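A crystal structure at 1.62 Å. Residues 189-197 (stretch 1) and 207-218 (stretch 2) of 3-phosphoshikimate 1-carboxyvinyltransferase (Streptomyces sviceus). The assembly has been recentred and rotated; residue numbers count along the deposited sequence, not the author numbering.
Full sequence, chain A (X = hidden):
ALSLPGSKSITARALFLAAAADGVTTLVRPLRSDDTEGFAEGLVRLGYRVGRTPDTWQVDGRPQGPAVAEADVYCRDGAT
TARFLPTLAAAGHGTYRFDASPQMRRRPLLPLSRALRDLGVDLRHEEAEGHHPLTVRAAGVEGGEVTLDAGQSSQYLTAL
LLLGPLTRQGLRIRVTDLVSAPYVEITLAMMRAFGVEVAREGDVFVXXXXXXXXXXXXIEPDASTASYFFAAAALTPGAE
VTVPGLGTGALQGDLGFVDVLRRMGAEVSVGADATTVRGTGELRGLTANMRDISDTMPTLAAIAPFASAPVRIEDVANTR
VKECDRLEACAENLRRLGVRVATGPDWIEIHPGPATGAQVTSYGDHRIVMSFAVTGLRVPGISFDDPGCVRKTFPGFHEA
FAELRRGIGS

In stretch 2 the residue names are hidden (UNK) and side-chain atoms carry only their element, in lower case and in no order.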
# COMPACT_ATOMS: atom_id res chain seq x y z
N ALA A 189 -1.93 -13.32 -3.21
CA ALA A 189 -3.18 -13.59 -2.50
C ALA A 189 -4.37 -12.98 -3.23
O ALA A 189 -5.46 -13.58 -3.25
CB ALA A 189 -3.09 -13.06 -1.08
N MET A 190 -4.20 -11.80 -3.82
CA MET A 190 -5.30 -11.18 -4.55
C MET A 190 -5.62 -11.97 -5.81
O MET A 190 -6.80 -12.18 -6.15
CB MET A 190 -4.98 -9.72 -4.86
CG MET A 190 -4.87 -8.84 -3.59
SD MET A 190 -4.59 -7.09 -3.91
CE MET A 190 -6.13 -6.66 -4.73
N MET A 191 -4.59 -12.44 -6.52
CA MET A 191 -4.82 -13.30 -7.67
C MET A 191 -5.58 -14.56 -7.27
O MET A 191 -6.44 -15.04 -8.03
CB MET A 191 -3.49 -13.62 -8.36
CG MET A 191 -2.80 -12.41 -9.03
SD MET A 191 -1.14 -12.76 -9.66
CE MET A 191 -1.52 -13.92 -10.98
N ARG A 192 -5.32 -15.09 -6.07
CA ARG A 192 -6.05 -16.27 -5.59
C ARG A 192 -7.52 -15.94 -5.37
O ARG A 192 -8.40 -16.75 -5.68
CB ARG A 192 -5.43 -16.82 -4.31
CG ARG A 192 -4.14 -17.61 -4.51
CD ARG A 192 -3.73 -18.40 -3.27
NE ARG A 192 -3.20 -17.53 -2.22
CZ ARG A 192 -1.92 -17.19 -2.09
NH1 ARG A 192 -1.02 -17.66 -2.96
NH2 ARG A 192 -1.53 -16.40 -1.10
N ALA A 193 -7.82 -14.74 -4.85
CA ALA A 193 -9.21 -14.33 -4.69
C ALA A 193 -9.92 -14.21 -6.03
O ALA A 193 -11.15 -14.34 -6.08
CB ALA A 193 -9.28 -13.00 -3.93
N PHE A 194 -9.18 -14.00 -7.11
CA PHE A 194 -9.74 -13.97 -8.45
C PHE A 194 -9.48 -15.28 -9.20
O PHE A 194 -9.51 -15.29 -10.44
CB PHE A 194 -9.18 -12.75 -9.20
CG PHE A 194 -9.82 -11.45 -8.80
CD1 PHE A 194 -10.86 -10.91 -9.56
CD2 PHE A 194 -9.42 -10.78 -7.66
CE1 PHE A 194 -11.47 -9.72 -9.19
CE2 PHE A 194 -10.02 -9.58 -7.29
CZ PHE A 194 -11.04 -9.04 -8.05
N GLY A 195 -9.21 -16.36 -8.48
CA GLY A 195 -9.27 -17.70 -9.04
C GLY A 195 -8.01 -18.24 -9.67
O GLY A 195 -8.09 -19.20 -10.45
N VAL A 196 -6.84 -17.69 -9.35
CA VAL A 196 -5.59 -18.12 -9.97
C VAL A 196 -4.57 -18.44 -8.89
O VAL A 196 -4.29 -17.61 -8.03
CB VAL A 196 -5.03 -17.05 -10.92
CG1 VAL A 196 -3.61 -17.42 -11.27
CG2 VAL A 196 -5.90 -16.95 -12.17
N GLU A 197 -4.01 -19.65 -8.94
CA GLU A 197 -2.92 -20.06 -8.05
C GLU A 197 -1.58 -19.92 -8.77
O GLU A 197 -1.38 -20.47 -9.85
CB GLU A 197 -3.11 -21.51 -7.58
CG GLU A 197 -4.16 -21.69 -6.51
CD GLU A 197 -3.61 -21.40 -5.11
OE1 GLU A 197 -4.38 -21.52 -4.14
OE2 GLU A 197 -2.41 -21.06 -5.00
N UNK A 207 2.97 -18.84 -13.49
CA UNK A 207 1.61 -18.31 -13.53
C UNK A 207 0.86 -19.02 -14.65
O UNK A 207 1.31 -18.96 -15.81
c UNK A 207 2.54 -16.11 -12.76
c UNK A 207 0.16 -16.27 -13.58
c UNK A 207 1.59 -16.79 -13.74
N UNK A 208 -0.29 -19.63 -14.37
CA UNK A 208 -0.99 -20.42 -15.38
C UNK A 208 -1.85 -19.55 -16.29
O UNK A 208 -2.22 -18.43 -15.92
c UNK A 208 -0.94 -19.71 -13.05
c UNK A 208 -2.17 -20.55 -13.31
c UNK A 208 -1.86 -21.36 -14.53
N UNK A 209 -2.16 -20.03 -17.49
CA UNK A 209 -3.12 -19.35 -18.35
C UNK A 209 -4.54 -19.63 -17.87
O UNK A 209 -4.75 -20.33 -16.87
c UNK A 209 -2.87 -19.99 -19.73
c UNK A 209 -2.47 -21.39 -19.38
c UNK A 209 -1.65 -21.28 -18.10
N UNK A 210 -5.51 -19.07 -18.59
CA UNK A 210 -6.91 -19.35 -18.34
C UNK A 210 -7.71 -18.23 -17.73
O UNK A 210 -8.92 -18.39 -17.56
N UNK A 211 -7.08 -17.11 -17.40
CA UNK A 211 -7.81 -15.94 -16.96
C UNK A 211 -8.19 -15.96 -15.49
O UNK A 211 -7.80 -16.82 -14.69
N UNK A 212 -9.01 -14.96 -15.15
CA UNK A 212 -9.50 -14.71 -13.80
C UNK A 212 -11.01 -14.91 -13.71
O UNK A 212 -11.72 -14.83 -14.71
c UNK A 212 -9.17 -13.28 -13.36
o UNK A 212 -3.68 -11.91 -12.88
c UNK A 212 -5.61 -13.08 -12.04
c UNK A 212 -5.74 -11.78 -14.04
c UNK A 212 -6.96 -13.41 -12.16
c UNK A 212 -7.71 -12.94 -13.23
c UNK A 212 -5.01 -12.27 -12.99
c UNK A 212 -7.07 -12.12 -14.16
N UNK A 213 -11.48 -15.13 -12.48
CA UNK A 213 -12.91 -15.25 -12.17
C UNK A 213 -13.35 -14.02 -11.39
O UNK A 213 -12.82 -13.76 -10.30
c UNK A 213 -13.66 -17.72 -12.15
n UNK A 213 -9.02 -18.53 -12.83
n UNK A 213 -10.39 -19.19 -14.57
c UNK A 213 -10.23 -18.61 -13.38
c UNK A 213 -12.66 -18.14 -13.22
c UNK A 213 -13.17 -16.51 -11.34
n UNK A 213 -11.28 -18.12 -12.72
N UNK A 214 -14.34 -13.29 -11.91
CA UNK A 214 -14.84 -12.10 -11.24
C UNK A 214 -15.41 -12.46 -9.88
O UNK A 214 -15.87 -13.58 -9.64
c UNK A 214 -15.92 -11.40 -12.07
N UNK A 215 -15.42 -11.47 -8.99
CA UNK A 215 -15.90 -11.68 -7.63
C UNK A 215 -16.28 -10.33 -7.03
O UNK A 215 -16.16 -9.28 -7.66
c UNK A 215 -13.66 -11.49 -6.51
o UNK A 215 -15.41 -12.85 -5.56
c UNK A 215 -14.84 -12.41 -6.79
N UNK A 216 -16.80 -10.37 -5.80
CA UNK A 216 -16.93 -9.17 -4.98
C UNK A 216 -15.68 -9.11 -4.11
O UNK A 216 -15.40 -10.06 -3.38
c UNK A 216 -18.18 -8.12 -3.06
o UNK A 216 -19.35 -9.00 -4.95
c UNK A 216 -18.20 -9.21 -4.13
N UNK A 217 -14.92 -8.02 -4.23
CA UNK A 217 -13.63 -7.91 -3.55
C UNK A 217 -13.61 -6.62 -2.73
O UNK A 217 -13.69 -5.53 -3.30
c UNK A 217 -10.39 -6.92 -3.48
c UNK A 217 -9.51 -9.37 -2.55
c UNK A 217 -12.44 -7.95 -4.52
c UNK A 217 -8.79 -8.21 -2.29
c UNK A 217 -9.23 -6.99 -2.75
c UNK A 217 -11.14 -8.06 -3.77
o UNK A 217 -7.62 -8.27 -1.56
c UNK A 217 -10.69 -9.28 -3.28
N UNK A 218 -13.50 -6.76 -1.42
CA UNK A 218 -13.41 -5.63 -0.51
C UNK A 218 -11.96 -5.19 -0.35
O UNK A 218 -11.09 -6.02 -0.05
c UNK A 218 -14.01 -5.99 0.85
O HOH W 1 -12.92 -15.28 -7.84

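Position 207 carries three side-chain carbons, one bearing the other two, and one of the outer pair lies 3.9 Å from M191 CE. This beta-branched, all-carbon pattern is valine, V207.

At 208 three carbons close a ring onto the backbone N; the ring carbon bonded to that N sits 3.3 Å from E197 O and 3.9 Å from V196 CG1. The closed ring identifies proline, P208. Position 209 has the same closed ring, but its CA-to-CB bond points away and it makes no contact; it is also proline, P209.

Positions 210 and 211 have no side-chain atoms, and the backbone O of 211 approaches V196 CG2 at 3.2 Å. Both are glycine. The backbone agrees: phi is 109° at G210, where a CB would jam against the preceding carbonyl O, and 83° at G211.

Position 212 shows one carbon, then a six-carbon ring bearing an oxygen. One ring carbon packs 3.8 Å from F194 CB and 3.7 Å from V196 CG2. This is tyrosine, Y212.

At 213 three carbons lead to a nitrogen, then a carbon carrying two more nitrogens, a guanidinium. The backbone N donates to F194 O at 2.8 Å with a nearly straight 175° angle. The side chain leaves CA sideways, yet its end comes nearer, and a terminal nitrogen makes a weak hydrogen bond to G195 O, short at 2.6 Å but bent to 118°. The residue is arginine, R213. An ideal CB on G195 would lie 2.8 Å from R213 NE, a clash, and the positive phi of G195 independently favours glycine.

Position 214 has a single carbon, pointing away: alanine, A214.

Position 215 has a carbon carrying one oxygen and one carbon. That outer carbon stands 4.0 Å from the F194 ring centroid, 14° off the normal, a CH-pi contact over one face. This is threonine, T215. Position 216 has the same branching but points away without contact; it is also threonine, T216.

Position 217 repeats the six-carbon ring with oxygen. One ring carbon meets A193 CB at 3.9 Å, and another meets M190 CE at 3.7 Å. It is tyrosine, Y217. Position 218 has one carbon, out of reach: alanine, A218.

The contact centres on F194, the first residue to leave helical geometry after the helix. Its carbonyl fixes R213 N, while its ring meets T215 and lies oblique to the Y217 ring, with centroids 5.8 Å apart and planes at 42°. The O of water 1 donates to A193 O at 2.7 Å and to R213 O at 2.9 Å, adding a polar bridge to largely apolar packing. The two stretches together bury 724 Å², both sides summed.

Stretch 2, residues 207-218: VPPGGYRATTYA
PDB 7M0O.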